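Local coordinates for protein sorbitol dehydrogenase (PDB 5ITG) that probably oxidises D-sorbitol to L-sorbose with an NADP cofactor, as an oxidoreductase acting on CH-OH groups, at residues C80-T85 / R96-L101. Residues are numbered along the deposited sequence; the frame is centred on the assembly and turned at random.
Sequences CLYSLT and RVMGAL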
ATOM      1  N   CYS A  80       8.161 -13.283 -19.937  1.00 34.59           N
ATOM      2  CA  CYS A  80       7.856 -12.690 -18.638  1.00 33.08           C
ATOM      3  C   CYS A  80       8.483 -11.315 -18.426  1.00 32.58           C
ATOM      4  O   CYS A  80       8.428 -10.765 -17.325  1.00 33.26           O
ATOM      5  CB  CYS A  80       8.261 -13.640 -17.509  1.00 32.66           C
ATOM      6  SG  CYS A  80       7.151 -15.069 -17.350  1.00 32.57           S
ATOM      7  N   LEU A  81       9.069 -10.764 -19.485  1.00 29.81           N
ATOM      8  CA  LEU A  81       9.684  -9.438 -19.433  1.00 28.49           C
ATOM      9  C   LEU A  81       8.602  -8.374 -19.614  1.00 27.22           C
ATOM     10  O   LEU A  81       7.639  -8.580 -20.350  1.00 25.75           O
ATOM     11  CB  LEU A  81      10.708  -9.275 -20.559  1.00 28.18           C
ATOM     12  CG  LEU A  81      11.966 -10.144 -20.600  1.00 27.40           C
ATOM     13  CD1 LEU A  81      12.564 -10.072 -22.000  1.00 27.13           C
ATOM     14  CD2 LEU A  81      12.974  -9.679 -19.559  1.00 25.24           C
ATOM     15  N   TYR A  82       8.764  -7.238 -18.947  1.00 25.91           N
ATOM     16  CA  TYR A  82       7.805  -6.142 -19.066  1.00 25.27           C
ATOM     17  C   TYR A  82       8.518  -4.820 -18.825  1.00 24.49           C
ATOM     18  O   TYR A  82       9.608  -4.791 -18.250  1.00 26.02           O
ATOM     19  CB  TYR A  82       6.647  -6.301 -18.074  1.00 23.88           C
ATOM     20  CG  TYR A  82       7.068  -6.325 -16.629  1.00 22.69           C
ATOM     21  CD1 TYR A  82       7.499  -7.505 -16.027  1.00 22.96           C
ATOM     22  CD2 TYR A  82       7.056  -5.161 -15.862  1.00 22.19           C
ATOM     23  CE1 TYR A  82       7.910  -7.529 -14.692  1.00 22.40           C
ATOM     24  CE2 TYR A  82       7.464  -5.171 -14.531  1.00 22.70           C
ATOM     25  CZ  TYR A  82       7.889  -6.359 -13.952  1.00 23.30           C
ATOM     26  OH  TYR A  82       8.299  -6.375 -12.639  1.00 23.05           O
ATOM     27  N   SER A  83       7.917  -3.725 -19.271  1.00 23.76           N
ATOM     28  CA  SER A  83       8.546  -2.427 -19.088  1.00 23.25           C
ATOM     29  C   SER A  83       7.938  -1.652 -17.933  1.00 21.98           C
ATOM     30  O   SER A  83       6.730  -1.677 -17.707  1.00 22.57           O
ATOM     31  CB  SER A  83       8.447  -1.588 -20.361  1.00 23.88           C
ATOM     32  OG  SER A  83       7.111  -1.217 -20.626  1.00 25.24           O
ATOM     33  N   LEU A  84       8.798  -0.963 -17.202  1.00 21.01           N
ATOM     34  CA  LEU A  84       8.363  -0.163 -16.078  1.00 21.52           C
ATOM     35  C   LEU A  84       8.835   1.260 -16.277  1.00 20.58           C
ATOM     36  O   LEU A  84      10.036   1.522 -16.318  1.00 23.40           O
ATOM     37  CB  LEU A  84       8.933  -0.707 -14.763  1.00 21.29           C
ATOM     38  CG  LEU A  84       8.709   0.193 -13.537  1.00 22.60           C
ATOM     39  CD1 LEU A  84       7.217   0.434 -13.340  1.00 19.87           C
ATOM     40  CD2 LEU A  84       9.315  -0.459 -12.295  1.00 22.17           C
ATOM     41  N   THR A  85       7.883   2.171 -16.429  1.00 21.67           N
ATOM     42  CA  THR A  85       8.198   3.580 -16.586  1.00 20.55           C
ATOM     43  C   THR A  85       8.101   4.186 -15.187  1.00 20.63           C
ATOM     44  O   THR A  85       7.161   3.892 -14.448  1.00 19.30           O
ATOM     45  CB  THR A  85       7.185   4.283 -17.509  1.00 22.88           C
ATOM     46  OG1 THR A  85       7.215   3.671 -18.804  1.00 23.60           O
ATOM     47  CG2 THR A  85       7.521   5.766 -17.648  1.00 22.22           C
ATOM     48  N   ARG A  96      12.493   1.043 -18.170  1.00 30.68           N
ATOM     49  CA  ARG A  96      13.389  -0.103 -18.131  1.00 31.14           C
ATOM     50  C   ARG A  96      12.625  -1.405 -18.328  1.00 31.30           C
ATOM     51  O   ARG A  96      11.431  -1.492 -18.030  1.00 31.36           O
ATOM     52  CB  ARG A  96      14.126  -0.141 -16.789  1.00 31.78           C
ATOM     53  CG  ARG A  96      13.211  -0.322 -15.579  1.00 34.14           C
ATOM     54  CD  ARG A  96      13.991  -0.176 -14.288  1.00 34.80           C
ATOM     55  NE  ARG A  96      15.122  -1.097 -14.249  1.00 38.10           N
ATOM     56  CZ  ARG A  96      16.161  -0.977 -13.429  1.00 39.47           C
ATOM     57  NH1 ARG A  96      16.219   0.032 -12.570  1.00 39.79           N
ATOM     58  NH2 ARG A  96      17.142  -1.869 -13.468  1.00 40.53           N
ATOM     59  N   VAL A  97      13.318  -2.413 -18.847  1.00 29.56           N
ATOM     60  CA  VAL A  97      12.720  -3.722 -19.063  1.00 28.52           C
ATOM     61  C   VAL A  97      13.151  -4.573 -17.877  1.00 27.59           C
ATOM     62  O   VAL A  97      14.340  -4.790 -17.651  1.00 26.88           O
ATOM     63  CB  VAL A  97      13.214  -4.353 -20.387  1.00 29.76           C
ATOM     64  CG1 VAL A  97      12.609  -5.737 -20.572  1.00 30.09           C
ATOM     65  CG2 VAL A  97      12.832  -3.457 -21.550  1.00 30.13           C
HETATM   66  N   MSE A  98      12.168  -5.038 -17.118  1.00 26.90           N
HETATM   67  CA  MSE A  98      12.388  -5.837 -15.921  1.00 27.28           C
HETATM   68  C   MSE A  98      12.538  -7.329 -16.212  1.00 25.98           C
HETATM   69  O   MSE A  98      11.734  -7.903 -16.939  1.00 27.39           O
HETATM   70  CB  MSE A  98      11.208  -5.631 -14.973  1.00 29.25           C
HETATM   71  CG  MSE A  98      10.931  -4.176 -14.633  1.00 33.41           C
HETATM   72 SE   MSE A  98      12.023  -3.590 -13.169  0.79 37.97          SE
HETATM   73  CE  MSE A  98      11.103  -4.568 -11.775  1.00 35.40           C
ATOM     74  N   GLY A  99      13.548  -7.959 -15.617  1.00 25.02           N
ATOM     75  CA  GLY A  99      13.757  -9.379 -15.845  1.00 24.57           C
ATOM     76  C   GLY A  99      13.659 -10.300 -14.636  1.00 24.47           C
ATOM     77  O   GLY A  99      13.784 -11.517 -14.780  1.00 23.68           O
ATOM     78  N   ALA A 100      13.410  -9.741 -13.452  1.00 22.51           N
ATOM     79  CA  ALA A 100      13.326 -10.537 -12.226  1.00 23.15           C
ATOM     80  C   ALA A 100      12.280 -11.661 -12.214  1.00 23.13           C
ATOM     81  O   ALA A 100      12.497 -12.703 -11.594  1.00 22.35           O
ATOM     82  CB  ALA A 100      13.103  -9.615 -11.023  1.00 23.36           C
ATOM     83  N   LEU A 101      11.152 -11.442 -12.883  1.00 22.85           N
ATOM     84  CA  LEU A 101      10.075 -12.432 -12.945  1.00 24.51           C
ATOM     85  C   LEU A 101      10.410 -13.414 -14.061  1.00 25.81           C
ATOM     86  O   LEU A 101      10.252 -13.089 -15.237  1.00 24.99           O
ATOM     87  CB  LEU A 101       8.747 -11.732 -13.243  1.00 22.09           C
ATOM     88  CG  LEU A 101       7.459 -12.555 -13.253  1.00 22.34           C
ATOM     89  CD1 LEU A 101       7.219 -13.174 -11.882  1.00 23.82           C
ATOM     90  CD2 LEU A 101       6.304 -11.651 -13.636  1.00 22.63           C
TER
HETATM   91  O   HOH W   1      10.511 -10.099 -15.843  1.00 29.36           O
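With chi1 at 60°, Tyr82 sets CG between its own backbone N and carbonyl carbon, while Met98, a selenomethionine, has CG anti to its carbonyl carbon; the two side chains meet on one face of an antiparallel beta hairpin in the Rossmann domain. CB of Met98 sits over the phenol ring of Tyr82 in a CH-pi contact, 3.8 Å from the centroid and displaced toward the hydroxyl end, where it is 3.5 Å from CZ. The selenomethionine chain then bends at chi2 and chi3, and its CE comes 3.4 Å from Tyr82 OH. That hydroxyl is hydrogen-bonded to the carbonyl of Arg38, whose side chain makes a cation-pi contact with the ring. An alanine at Tyr82 would probably leave CB, CG and CE of Met98 without the phenol group they rest on, giving that chain more room to turn, and deprive the Arg38 carbonyl of its hydroxyl partner. Farther along the same face, Leu84 CB packs against Met98 CG, and helix 41-46 adjoins this group through Ala42 and Phe43. Leu81 CB and Val97 CG1 touch at 4.0 Å. Between the strands, Met98 N donates to Tyr82 O, and Leu84 and Arg96 exchange a pair of backbone bonds: Leu84 N to Arg96 O is nearly straight at 165°, whereas Arg96 N approaches Leu84 O from above the carbonyl plane. Beyond the last of these bonds, toward Cys80, a water bridges two backbone carbonyls, 2.6 Å from Cys80 O and 2.7 Å from Met98 O.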